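Local coordinates for uncharacterized protein (PDB 4DQA) that is of unknown function but probably binds carbohydrate, pairing an N-terminal E-set-like domain with a concanavalin A-like lectin domain, at residues V9-K14 with V45-A50; K201-V206 with N211-K216; G327-A332 with G338-I343. All coordinates share one frame; numbering follows the deposited sequence.

Interaction 1: residues V9-K14 with V45-A50; sequences VYFESK and VSYSVA
Tyr47, whose ring meets Phe11, is anchored at its polar end by a hydrogen bond between its OH and Ser33 OG. That bond lies off to one side of the contact with 9-14, which is wholly apolar: no hydrogen bond links the two segments, and their nearest CA atoms, those of Val9 and Val45, are still 8.1 Å apart. Two side-chain pairs bridge this gap, and together they bury 133 Å² counted over both sides.

The aromatic pair meets at ring corners. Phe11 CZ comes to the edge of the Tyr47 ring, close to its plane, and lies 3.8 Å from Tyr47 CE1. Seen from Phe11, the same CE1 approaches obliquely. The two ring planes are inclined by roughly 30°, and with Phe11 CZ at the Tyr47 edge neither ring lies flat on the other. In neither residue does the CB aim at the opposite segment; the reach comes from the ring, which in Tyr47 leaves the backbone with CG anti to the carbonyl carbon (chi1 -58°) and carries CE1 across.

The valine pair is more direct. Val9 and Val45 both send their CB atoms at each other, and Val45 CG1 fits against both methyls of Val9, 3.9 Å from Val9 CG1 and 4.0 Å from Val9 CG2. One methyl thus rests against both branches of Val9.

All four residues are buried between the two sheets of the N-terminal domain. Strand 8-10 belongs to one sheet, beside 27-35 and 121-122, and strand 43-49 to the other, between 80-83 and 107-117. Leu31 of strand 27-35 touches both aromatic rings, while Val115 of strand 107-117 packs on Val9, Phe11 and Tyr47, so each sheet adds a branched side chain to the cluster.

Interaction 2: residues K201-V206 with N211-K216; sequences KDYLEV and NYRVTK
Tyr203 lies against the backbone of 211-216: Lys216 C sits 3.7 Å above one face of its ring, offset toward the rim, while Val214 O meets the ring edge near its plane, 3.3 Å from Tyr203 CD2. Val214 O also accepts a hydrogen bond from Arg213 NH1 (3.1 Å) and lies close to the guanidinium plane. That plane stands 76° from the phenol ring, so guanidinium and ring are nearly perpendicular instead of stacked.

On the other face of the hairpin Val206 CG1 presses onto the face of the Tyr212 ring, a tight 3.2 Å from Tyr212 CE1. With chi1 at 60°, that methyl falls between the backbone N and the carbonyl carbon. Leu204 CB adds a softer contact with Val214 CG2, at 3.9 Å.

Antiparallel backbone bonds set this register. Val214 N to Leu204 O is nearly straight (168°), and Val206 and Tyr212 form a reciprocal pair, 3.0 Å from Val206 N to Tyr212 O.

One water donates to Asp202 O and Lys216 O and accepts from Leu204 N, bridging backbone atoms of both segments away from the turn. Another joins Glu205 OE2 to Asn211 ND2. Glu205 OE1 forms a salt bridge with Arg190, OE2 a hydrogen bond with Thr199; the carboxylate does not touch Arg213. Charges and one water thus occupy the Glu205 and Arg213 face; the Val206 and Tyr212 face is mainly apolar, with Tyr212 OH tied to Thr237.

Interaction 3: residues G327-A332 with G338-I343; sequences GVIKDA and GTTNGI
Strands 328-330 and 338-340 form a beta hairpin, antiparallel at 138°, joined by bonds from Ile329 N to Gly338 O (2.7 Å), Gly338 N to Ile329 O (2.9 Å) and Thr340 N to Gly327 O (2.9 Å).

Ile329 does most of the side-chain work. Ile329 CG2 meets Thr340 CG2 methyl to methyl at 3.7 Å, the two side chains passing at a slant. Because CG1 is anti to the backbone N (chi1 -179°), the extended arm carries CD1 away from the strand to a loose contact with Ile343 CG1. The opposite face bears Val328 and Thr339, which meet backbone oxygens of the partner strand: Val328 CG1 lies 3.7 Å from Gly338 O, and Thr339 CG2 lies 3.8 Å from Gly327 O.

Thr340 OG1 is gripped twice, accepting from Gly342 N in an ST turn (2.9 Å) and bonding to Tyr149 O. Ile329 O is bonded by Tyr316 OH as well as by Gly338 N.

In the five-stranded antiparallel sheet, strand 337-340 lies between 150-152 and 328-330, and 324-325 closes the edge beyond. Ile150 of strand 150-152 touches Ile329, Thr340 and Ile343 together.

Overall arrangement
The three contacts follow one another along the chain without nesting. Interaction 1 joins the two facing sheets of the N-terminal domain, while interactions 2 and 3 are hairpins in the other half of the molecule, in separate antiparallel sheets of three and five strands. The centre of interaction 1 is 57 Å from that of interaction 2 and 53 Å from that of interaction 3, with the chain's centre between; those of interactions 2 and 3 are 28 Å apart, and none touch. This spacing fits a dumbbell of two domains: interaction 1 joins two sheets, while interactions 2 and 3 each join neighbouring strands within one sheet.

Interaction 1: residues V9-K14 with V45-A50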
ATOM      1  N   VAL A   9     -35.355  -8.600  20.584  1.00 22.81           N
ATOM      2  CA  VAL A   9     -34.385  -9.395  19.842  1.00 20.91           C
ATOM      3  C   VAL A   9     -33.135  -8.556  19.574  1.00 20.30           C
ATOM      4  O   VAL A   9     -33.237  -7.371  19.280  1.00 22.90           O
ATOM      5  CB  VAL A   9     -35.018  -9.877  18.522  1.00 22.71           C
ATOM      6  CG1 VAL A   9     -33.978 -10.457  17.582  1.00 22.29           C
ATOM      7  CG2 VAL A   9     -36.105 -10.909  18.829  1.00 23.01           C
ATOM      8  N   TYR A  10     -31.968  -9.176  19.719  1.00 20.72           N
ATOM      9  CA  TYR A  10     -30.711  -8.481  19.528  1.00 20.12           C
ATOM     10  C   TYR A  10     -29.603  -9.465  19.223  1.00 18.51           C
ATOM     11  O   TYR A  10     -29.805 -10.677  19.247  1.00 21.01           O
ATOM     12  CB  TYR A  10     -30.369  -7.645  20.773  1.00 23.55           C
ATOM     13  CG  TYR A  10     -29.945  -8.423  21.995  1.00 25.71           C
ATOM     14  CD1 TYR A  10     -30.876  -9.108  22.772  1.00 26.14           C
ATOM     15  CD2 TYR A  10     -28.610  -8.443  22.401  1.00 26.99           C
ATOM     16  CE1 TYR A  10     -30.479  -9.815  23.898  1.00 26.21           C
ATOM     17  CE2 TYR A  10     -28.217  -9.147  23.514  1.00 30.29           C
ATOM     18  CZ  TYR A  10     -29.153  -9.818  24.265  1.00 29.53           C
ATOM     19  OH  TYR A  10     -28.756 -10.514  25.379  1.00 35.53           O
ATOM     20  N   PHE A  11     -28.422  -8.932  18.931  1.00 19.57           N
ATOM     21  CA  PHE A  11     -27.230  -9.746  18.754  1.00 21.79           C
ATOM     22  C   PHE A  11     -26.330  -9.745  19.995  1.00 24.20           C
ATOM     23  O   PHE A  11     -25.969  -8.690  20.484  1.00 27.41           O
ATOM     24  CB  PHE A  11     -26.437  -9.223  17.563  1.00 22.02           C
ATOM     25  CG  PHE A  11     -27.052  -9.541  16.223  1.00 18.21           C
ATOM     26  CD1 PHE A  11     -27.122 -10.836  15.786  1.00 16.91           C
ATOM     27  CD2 PHE A  11     -27.508  -8.527  15.387  1.00 17.68           C
ATOM     28  CE1 PHE A  11     -27.640 -11.121  14.535  1.00 16.70           C
ATOM     29  CE2 PHE A  11     -28.025  -8.809  14.136  1.00 16.41           C
ATOM     30  CZ  PHE A  11     -28.070 -10.120  13.717  1.00 16.62           C
ATOM     31  N   GLU A  12     -25.977 -10.931  20.476  1.00 28.54           N
ATOM     32  CA  GLU A  12     -25.246 -11.102  21.747  1.00 33.31           C
ATOM     33  C   GLU A  12     -23.819 -10.640  21.611  1.00 37.08           C
ATOM     34  O   GLU A  12     -23.270 -10.004  22.513  1.00 45.11           O
ATOM     35  CB  GLU A  12     -25.257 -12.576  22.143  1.00 32.46           C
ATOM     36  CG  GLU A  12     -24.608 -12.903  23.467  1.00 36.41           C
ATOM     37  CD  GLU A  12     -24.849 -14.345  23.834  1.00 43.28           C
ATOM     38  OE1 GLU A  12     -24.155 -15.233  23.289  1.00 54.42           O
ATOM     39  OE2 GLU A  12     -25.756 -14.596  24.645  1.00 43.04           O
ATOM     40  N   SER A  13     -23.208 -10.982  20.483  1.00 36.54           N
ATOM     41  CA  SER A  13     -21.844 -10.550  20.190  1.00 47.90           C
ATOM     42  C   SER A  13     -21.906  -9.598  19.016  1.00 49.05           C
ATOM     43  O   SER A  13     -22.443  -9.929  17.955  1.00 41.45           O
ATOM     44  CB  SER A  13     -20.928 -11.737  19.868  1.00 49.49           C
ATOM     45  N   LYS A  14     -21.352  -8.411  19.225  1.00 53.42           N
ATOM     46  CA  LYS A  14     -21.428  -7.340  18.249  1.00 44.02           C
ATOM     47  C   LYS A  14     -20.532  -7.602  17.038  1.00 43.20           C
ATOM     48  O   LYS A  14     -20.929  -7.276  15.937  1.00 24.72           O
ATOM     49  CB  LYS A  14     -21.025  -6.016  18.906  1.00 46.83           C
ATOM     50  CG  LYS A  14     -21.148  -4.801  17.992  1.00 47.51           C
ATOM     51  CD  LYS A  14     -20.465  -3.572  18.605  1.00 43.99           C
ATOM     52  CE  LYS A  14     -20.608  -2.317  17.719  1.00 48.31           C
ATOM     53  NZ  LYS A  14     -19.933  -1.082  18.290  1.00 50.77           N
ATOM     54  N   VAL A  45     -38.011 -14.076  13.437  1.00 16.73           N
ATOM     55  CA  VAL A  45     -37.017 -13.059  13.088  1.00 17.00           C
ATOM     56  C   VAL A  45     -36.645 -13.148  11.627  1.00 14.83           C
ATOM     57  O   VAL A  45     -36.958 -14.125  10.929  1.00 16.24           O
ATOM     58  CB  VAL A  45     -35.737 -13.165  13.959  1.00 17.45           C
ATOM     59  CG1 VAL A  45     -36.055 -13.014  15.446  1.00 17.92           C
ATOM     60  CG2 VAL A  45     -34.980 -14.474  13.681  1.00 20.33           C
ATOM     61  N   SER A  46     -36.008 -12.103  11.134  1.00 15.23           N
ATOM     62  CA  SER A  46     -35.450 -12.153   9.798  1.00 13.78           C
ATOM     63  C   SER A  46     -34.240 -11.258   9.725  1.00 14.56           C
ATOM     64  O   SER A  46     -33.966 -10.488  10.651  1.00 14.56           O
ATOM     65  CB  SER A  46     -36.470 -11.758   8.740  1.00 14.82           C
ATOM     66  OG  SER A  46     -36.759 -10.359   8.794  1.00 14.92           O
ATOM     67  N   TYR A  47     -33.520 -11.355   8.625  1.00 13.69           N
ATOM     68  CA  TYR A  47     -32.248 -10.664   8.494  1.00 12.69           C
ATOM     69  C   TYR A  47     -32.121  -9.935   7.178  1.00 15.30           C
ATOM     70  O   TYR A  47     -32.737 -10.297   6.167  1.00 15.32           O
ATOM     71  CB  TYR A  47     -31.098 -11.674   8.628  1.00 13.33           C
ATOM     72  CG  TYR A  47     -31.121 -12.439   9.931  1.00 12.87           C
ATOM     73  CD1 TYR A  47     -30.631 -11.859  11.099  1.00 13.79           C
ATOM     74  CD2 TYR A  47     -31.643 -13.725  10.017  1.00 15.57           C
ATOM     75  CE1 TYR A  47     -30.669 -12.526  12.295  1.00 14.94           C
ATOM     76  CE2 TYR A  47     -31.667 -14.409  11.219  1.00 15.99           C
ATOM     77  CZ  TYR A  47     -31.180 -13.800  12.356  1.00 15.03           C
ATOM     78  OH  TYR A  47     -31.208 -14.489  13.557  1.00 16.95           O
ATOM     79  N   SER A  48     -31.266  -8.925   7.178  1.00 15.38           N
ATOM     80  CA  SER A  48     -30.932  -8.227   5.952  1.00 15.78           C
ATOM     81  C   SER A  48     -29.544  -7.637   6.073  1.00 15.68           C
ATOM     82  O   SER A  48     -29.014  -7.495   7.172  1.00 17.33           O
ATOM     83  CB  SER A  48     -31.918  -7.107   5.679  1.00 17.36           C
ATOM     84  OG  SER A  48     -31.844  -6.112   6.701  1.00 18.42           O
ATOM     85  N   VAL A  49     -28.944  -7.290   4.946  1.00 16.93           N
ATOM     86  CA  VAL A  49     -27.676  -6.555   4.981  1.00 17.31           C
ATOM     87  C   VAL A  49     -27.990  -5.114   5.305  1.00 17.83           C
ATOM     88  O   VAL A  49     -28.891  -4.503   4.717  1.00 18.20           O
ATOM     89  CB  VAL A  49     -26.954  -6.664   3.653  1.00 19.02           C
ATOM     90  CG1 VAL A  49     -25.674  -5.816   3.651  1.00 21.27           C
ATOM     91  CG2 VAL A  49     -26.654  -8.127   3.328  1.00 22.34           C
ATOM     92  N   ALA A  50     -27.299  -4.560   6.290  1.00 16.22           N
ATOM     93  CA  ALA A  50     -27.555  -3.202   6.710  1.00 17.04           C
ATOM     94  C   ALA A  50     -27.103  -2.180   5.665  1.00 18.39           C
ATOM     95  O   ALA A  50     -26.312  -2.481   4.788  1.00 20.54           O
ATOM     96  CB  ALA A  50     -26.841  -2.917   8.024  1.00 19.75           C
TER

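Interaction 2: residues K201-V206 with N211-K216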
ATOM      1  N   LYS A 201      30.110   4.609   2.127  1.00 16.02           N
ATOM      2  CA  LYS A 201      29.508   3.817   1.050  1.00 13.85           C
ATOM      3  C   LYS A 201      28.073   3.389   1.324  1.00 14.74           C
ATOM      4  O   LYS A 201      27.318   3.106   0.409  1.00 14.20           O
ATOM      5  CB  LYS A 201      30.329   2.554   0.808  1.00 15.57           C
ATOM      6  CG  LYS A 201      30.326   1.581   1.993  1.00 19.10           C
ATOM      7  CD  LYS A 201      31.242   0.363   1.791  1.00 21.38           C
ATOM      8  CE  LYS A 201      31.229  -0.512   3.077  1.00 39.09           C
ATOM      9  NZ  LYS A 201      32.087  -1.743   3.021  1.00 46.28           N
ATOM     10  N   ASP A 202      27.726   3.331   2.611  1.00 15.02           N
ATOM     11  CA  ASP A 202      26.428   2.835   3.039  1.00 14.83           C
ATOM     12  C   ASP A 202      25.507   3.913   3.608  1.00 14.77           C
ATOM     13  O   ASP A 202      24.474   3.601   4.248  1.00 14.82           O
ATOM     14  CB  ASP A 202      26.582   1.622   3.992  1.00 15.16           C
ATOM     15  CG  ASP A 202      27.632   1.816   5.089  1.00 19.05           C
ATOM     16  OD1 ASP A 202      28.155   2.933   5.297  1.00 17.34           O
ATOM     17  OD2 ASP A 202      27.990   0.803   5.757  1.00 18.86           O
ATOM     18  N   TYR A 203      25.803   5.184   3.312  1.00 13.92           N
ATOM     19  CA  TYR A 203      24.999   6.316   3.788  1.00 14.37           C
ATOM     20  C   TYR A 203      24.142   6.889   2.669  1.00 15.47           C
ATOM     21  O   TYR A 203      24.656   7.312   1.627  1.00 14.71           O
ATOM     22  CB  TYR A 203      25.899   7.407   4.356  1.00 15.08           C
ATOM     23  CG  TYR A 203      26.272   7.195   5.803  1.00 14.78           C
ATOM     24  CD1 TYR A 203      26.743   5.963   6.245  1.00 18.10           C
ATOM     25  CD2 TYR A 203      26.138   8.204   6.729  1.00 17.13           C
ATOM     26  CE1 TYR A 203      27.066   5.749   7.583  1.00 20.42           C
ATOM     27  CE2 TYR A 203      26.459   8.001   8.057  1.00 17.75           C
ATOM     28  CZ  TYR A 203      26.931   6.772   8.469  1.00 20.84           C
ATOM     29  OH  TYR A 203      27.257   6.562   9.791  1.00 20.37           O
ATOM     30  N   LEU A 204      22.837   6.903   2.884  1.00 13.67           N
ATOM     31  CA  LEU A 204      21.921   7.547   1.955  1.00 14.92           C
ATOM     32  C   LEU A 204      22.208   9.019   1.813  1.00 15.41           C
ATOM     33  O   LEU A 204      22.483   9.719   2.782  1.00 18.25           O
ATOM     34  CB  LEU A 204      20.493   7.453   2.460  1.00 20.07           C
ATOM     35  CG  LEU A 204      19.693   6.227   2.169  1.00 24.10           C
ATOM     36  CD1 LEU A 204      18.413   6.327   2.980  1.00 21.48           C
ATOM     37  CD2 LEU A 204      19.372   6.139   0.674  1.00 16.60           C
ATOM     38  N   GLU A 205      22.113   9.506   0.596  1.00 14.83           N
ATOM     39  CA  GLU A 205      22.501  10.861   0.265  1.00 18.48           C
ATOM     40  C   GLU A 205      21.715  11.356  -0.912  1.00 18.14           C
ATOM     41  O   GLU A 205      21.429  10.602  -1.841  1.00 16.94           O
ATOM     42  CB  GLU A 205      23.997  10.903  -0.084  1.00 19.87           C
ATOM     43  CG  GLU A 205      24.535  12.255  -0.482  1.00 22.95           C
ATOM     44  CD  GLU A 205      26.046  12.237  -0.696  1.00 20.17           C
ATOM     45  OE1 GLU A 205      26.538  11.450  -1.555  1.00 20.67           O
ATOM     46  OE2 GLU A 205      26.752  13.013  -0.009  1.00 25.94           O
ATOM     47  N   VAL A 206      21.350  12.636  -0.872  1.00 17.00           N
ATOM     48  CA  VAL A 206      20.879  13.322  -2.053  1.00 15.96           C
ATOM     49  C   VAL A 206      21.959  14.246  -2.601  1.00 17.53           C
ATOM     50  O   VAL A 206      22.644  14.939  -1.857  1.00 19.65           O
ATOM     51  CB  VAL A 206      19.552  14.048  -1.803  1.00 18.74           C
ATOM     52  CG1 VAL A 206      19.677  15.059  -0.722  1.00 22.68           C
ATOM     53  CG2 VAL A 206      19.091  14.727  -3.067  1.00 20.52           C
ATOM     54  N   ASN A 211      23.420  19.151  -1.781  1.00 25.29           N
ATOM     55  CA  ASN A 211      23.497  17.812  -1.208  1.00 24.93           C
ATOM     56  C   ASN A 211      23.355  17.769   0.298  1.00 23.00           C
ATOM     57  O   ASN A 211      23.649  18.754   0.988  1.00 26.74           O
ATOM     58  CB  ASN A 211      24.827  17.162  -1.596  1.00 28.34           C
ATOM     59  CG  ASN A 211      26.009  17.840  -0.950  1.00 38.57           C
ATOM     60  OD1 ASN A 211      26.562  18.806  -1.486  1.00 38.08           O
ATOM     61  ND2 ASN A 211      26.387  17.360   0.223  1.00 28.50           N
ATOM     62  N   TYR A 212      22.888  16.636   0.801  1.00 21.56           N
ATOM     63  CA  TYR A 212      22.977  16.319   2.214  1.00 20.07           C
ATOM     64  C   TYR A 212      22.793  14.830   2.391  1.00 22.04           C
ATOM     65  O   TYR A 212      22.416  14.130   1.455  1.00 19.10           O
ATOM     66  CB  TYR A 212      21.955  17.108   3.045  1.00 21.67           C
ATOM     67  CG  TYR A 212      20.494  16.757   2.819  1.00 22.27           C
ATOM     68  CD1 TYR A 212      19.789  17.291   1.750  1.00 20.46           C
ATOM     69  CD2 TYR A 212      19.815  15.934   3.705  1.00 22.69           C
ATOM     70  CE1 TYR A 212      18.441  16.990   1.554  1.00 20.42           C
ATOM     71  CE2 TYR A 212      18.458  15.622   3.518  1.00 22.79           C
ATOM     72  CZ  TYR A 212      17.786  16.148   2.437  1.00 21.10           C
ATOM     73  OH  TYR A 212      16.439  15.859   2.267  1.00 21.70           O
ATOM     74  N   ARG A 213      23.078  14.342   3.586  1.00 21.49           N
ATOM     75  CA  ARG A 213      23.094  12.913   3.846  1.00 19.12           C
ATOM     76  C   ARG A 213      22.606  12.554   5.236  1.00 22.04           C
ATOM     77  O   ARG A 213      22.492  13.415   6.127  1.00 22.82           O
ATOM     78  CB  ARG A 213      24.511  12.370   3.642  1.00 20.77           C
ATOM     79  CG  ARG A 213      25.526  12.926   4.629  1.00 21.51           C
ATOM     80  CD  ARG A 213      26.841  12.179   4.453  1.00 27.35           C
ATOM     81  NE  ARG A 213      27.974  12.685   5.218  1.00 34.44           N
ATOM     82  CZ  ARG A 213      28.162  12.453   6.513  1.00 45.30           C
ATOM     83  NH1 ARG A 213      27.234  11.778   7.211  1.00 34.40           N
ATOM     84  NH2 ARG A 213      29.255  12.936   7.118  1.00 37.92           N
ATOM     85  N   VAL A 214      22.291  11.280   5.419  1.00 20.62           N
ATOM     86  CA  VAL A 214      21.899  10.765   6.721  1.00 22.94           C
ATOM     87  C   VAL A 214      23.103  10.531   7.647  1.00 23.66           C
ATOM     88  O   VAL A 214      24.246  10.814   7.270  1.00 23.47           O
ATOM     89  CB  VAL A 214      21.080   9.482   6.588  1.00 19.50           C
ATOM     90  CG1 VAL A 214      19.842   9.765   5.729  1.00 20.64           C
ATOM     91  CG2 VAL A 214      21.926   8.352   5.973  1.00 20.46           C
ATOM     92  N   THR A 215      22.841  10.027   8.852  1.00 24.66           N
ATOM     93  CA  THR A 215      23.883   9.890   9.857  1.00 23.30           C
ATOM     94  C   THR A 215      24.028   8.464  10.436  1.00 24.23           C
ATOM     95  O   THR A 215      24.728   8.259  11.417  1.00 26.77           O
ATOM     96  CB  THR A 215      23.673  10.939  10.982  1.00 29.93           C
ATOM     97  OG1 THR A 215      22.370  10.799  11.514  1.00 27.99           O
ATOM     98  CG2 THR A 215      23.800  12.352  10.424  1.00 33.08           C
ATOM     99  N   LYS A 216      23.389   7.483   9.783  1.00 22.27           N
ATOM    100  CA  LYS A 216      23.478   6.074  10.152  0.50 24.18           C
ATOM    101  C   LYS A 216      23.569   5.257   8.857  1.00 18.63           C
ATOM    102  O   LYS A 216      22.974   5.663   7.888  1.00 21.82           O
ATOM    103  CB  LYS A 216      22.208   5.653  10.889  0.50 32.13           C
ATOM    104  CG  LYS A 216      21.893   6.478  12.122  0.50 39.94           C
ATOM    105  CD  LYS A 216      20.626   5.972  12.793  0.50 39.04           C
ATOM    106  CE  LYS A 216      19.387   6.398  12.035  0.50 33.40           C
ATOM    107  NZ  LYS A 216      18.934   7.773  12.388  0.50 31.43           N
TER
HETATM  108  O   HOH W   1      22.230   5.210   5.208  1.00 16.50           O
HETATM  109  O   HOH W   2      26.025  14.978   1.675  1.00 29.04           O

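Interaction 3: residues G327-A332 with G338-I343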
ATOM      1  N   GLY A 327      13.001  -3.719 -25.344  1.00 16.18           N
ATOM      2  CA  GLY A 327      13.910  -2.798 -24.678  1.00 12.37           C
ATOM      3  C   GLY A 327      13.193  -1.792 -23.780  1.00 14.50           C
ATOM      4  O   GLY A 327      13.833  -0.931 -23.203  1.00 15.16           O
ATOM      5  N   VAL A 328      11.876  -1.911 -23.662  1.00 14.31           N
ATOM      6  CA  VAL A 328      11.063  -0.974 -22.901  1.00 15.28           C
ATOM      7  C   VAL A 328      10.471  -1.668 -21.687  1.00 16.27           C
ATOM      8  O   VAL A 328      10.143  -2.861 -21.739  1.00 15.53           O
ATOM      9  CB  VAL A 328       9.938  -0.442 -23.807  1.00 17.17           C
ATOM     10  CG1 VAL A 328       8.918   0.351 -23.045  1.00 20.44           C
ATOM     11  CG2 VAL A 328      10.555   0.388 -24.947  1.00 19.91           C
ATOM     12  N   ILE A 329      10.377  -0.945 -20.574  1.00 12.60           N
ATOM     13  CA  ILE A 329       9.564  -1.379 -19.434  1.00 11.95           C
ATOM     14  C   ILE A 329       8.516  -0.278 -19.210  1.00 13.34           C
ATOM     15  O   ILE A 329       8.859   0.897 -18.928  1.00 13.16           O
ATOM     16  CB  ILE A 329      10.378  -1.716 -18.158  1.00 11.87           C
ATOM     17  CG1 ILE A 329       9.447  -2.167 -17.039  1.00 12.28           C
ATOM     18  CG2 ILE A 329      11.267  -0.549 -17.715  1.00 13.83           C
ATOM     19  CD1 ILE A 329      10.204  -2.739 -15.810  1.00 15.63           C
ATOM     20  N   LYS A 330       7.248  -0.649 -19.373  1.00 13.82           N
ATOM     21  CA  LYS A 330       6.152   0.304 -19.284  0.50 12.43           C
ATOM     22  C   LYS A 330       5.704   0.424 -17.842  1.00 12.46           C
ATOM     23  O   LYS A 330       5.410  -0.569 -17.202  1.00 13.50           O
ATOM     24  CB  LYS A 330       4.990  -0.168 -20.148  0.50 14.40           C
ATOM     25  CG  LYS A 330       5.411  -0.465 -21.570  0.50 18.12           C
ATOM     26  CD  LYS A 330       4.236  -0.926 -22.430  0.50 25.23           C
ATOM     27  CE  LYS A 330       3.145   0.127 -22.518  0.50 28.47           C
ATOM     28  NZ  LYS A 330       3.526   1.262 -23.403  0.50 32.42           N
ATOM     29  N   ASP A 331       5.658   1.654 -17.337  1.00 12.97           N
ATOM     30  CA  ASP A 331       5.303   1.823 -15.941  1.00 11.35           C
ATOM     31  C   ASP A 331       3.803   1.627 -15.719  1.00 12.50           C
ATOM     32  O   ASP A 331       2.997   1.517 -16.670  1.00 14.47           O
ATOM     33  CB  ASP A 331       5.792   3.176 -15.422  1.00 13.00           C
ATOM     34  CG  ASP A 331       4.749   4.240 -15.520  1.00 16.59           C
ATOM     35  OD1 ASP A 331       4.178   4.413 -16.629  1.00 15.29           O
ATOM     36  OD2 ASP A 331       4.488   4.923 -14.489  1.00 13.43           O
ATOM     37  N   ALA A 332       3.447   1.559 -14.442  1.00 12.45           N
ATOM     38  CA  ALA A 332       2.082   1.264 -13.998  1.00 11.94           C
ATOM     39  C   ALA A 332       1.094   2.385 -14.233  1.00 13.10           C
ATOM     40  O   ALA A 332      -0.088   2.108 -14.406  1.00 15.36           O
ATOM     41  CB  ALA A 332       2.105   0.886 -12.546  1.00 13.95           C
ATOM     42  N   GLY A 338       9.962   3.327 -20.113  1.00 14.44           N
ATOM     43  CA  GLY A 338      11.362   3.402 -19.755  1.00 13.41           C
ATOM     44  C   GLY A 338      12.205   2.459 -20.597  1.00 15.55           C
ATOM     45  O   GLY A 338      11.747   1.377 -20.963  1.00 22.04           O
ATOM     46  N   THR A 339      13.401   2.880 -20.946  1.00 14.74           N
ATOM     47  CA  THR A 339      14.304   2.044 -21.726  1.00 15.29           C
ATOM     48  C   THR A 339      15.171   1.287 -20.740  1.00 16.90           C
ATOM     49  O   THR A 339      15.665   1.861 -19.742  1.00 15.77           O
ATOM     50  CB  THR A 339      15.178   2.900 -22.673  1.00 16.27           C
ATOM     51  OG1 THR A 339      14.324   3.507 -23.670  1.00 22.00           O
ATOM     52  CG2 THR A 339      16.210   2.059 -23.417  1.00 23.26           C
ATOM     53  N   THR A 340      15.355  -0.008 -20.962  1.00 13.03           N
ATOM     54  CA  THR A 340      16.048  -0.838 -19.986  1.00 11.15           C
ATOM     55  C   THR A 340      16.775  -1.988 -20.648  1.00 14.56           C
ATOM     56  O   THR A 340      16.405  -2.419 -21.743  1.00 16.32           O
ATOM     57  CB  THR A 340      15.047  -1.399 -18.932  1.00 12.86           C
ATOM     58  OG1 THR A 340      15.729  -2.189 -17.967  1.00 13.10           O
ATOM     59  CG2 THR A 340      13.989  -2.251 -19.597  1.00 14.19           C
ATOM     60  N   ASN A 341      17.829  -2.468 -19.987  1.00 13.03           N
ATOM     61  CA  ASN A 341      18.454  -3.716 -20.379  1.00 12.20           C
ATOM     62  C   ASN A 341      17.778  -4.953 -19.799  1.00 15.81           C
ATOM     63  O   ASN A 341      18.212  -6.082 -20.046  1.00 18.38           O
ATOM     64  CB  ASN A 341      19.974  -3.709 -20.143  1.00 12.09           C
ATOM     65  CG  ASN A 341      20.379  -3.472 -18.710  1.00 14.72           C
ATOM     66  OD1 ASN A 341      19.652  -2.905 -17.907  1.00 13.00           O
ATOM     67  ND2 ASN A 341      21.579  -3.929 -18.384  1.00 17.38           N
ATOM     68  N   GLY A 342      16.684  -4.734 -19.077  1.00 13.88           N
ATOM     69  CA  GLY A 342      15.804  -5.815 -18.648  1.00 14.48           C
ATOM     70  C   GLY A 342      15.878  -6.023 -17.151  1.00 13.80           C
ATOM     71  O   GLY A 342      16.945  -6.273 -16.622  1.00 15.29           O
ATOM     72  N   ILE A 343      14.739  -5.933 -16.496  1.00 12.25           N
ATOM     73  CA  ILE A 343      14.671  -6.084 -15.054  1.00 11.26           C
ATOM     74  C   ILE A 343      14.091  -7.461 -14.762  1.00 12.42           C
ATOM     75  O   ILE A 343      12.882  -7.701 -14.920  1.00 12.71           O
ATOM     76  CB  ILE A 343      13.832  -4.992 -14.411  1.00 11.48           C
ATOM     77  CG1 ILE A 343      14.346  -3.592 -14.777  1.00 13.16           C
ATOM     78  CG2 ILE A 343      13.859  -5.174 -12.884  1.00 13.40           C
ATOM     79  CD1 ILE A 343      15.834  -3.335 -14.555  1.00 13.92           C
TER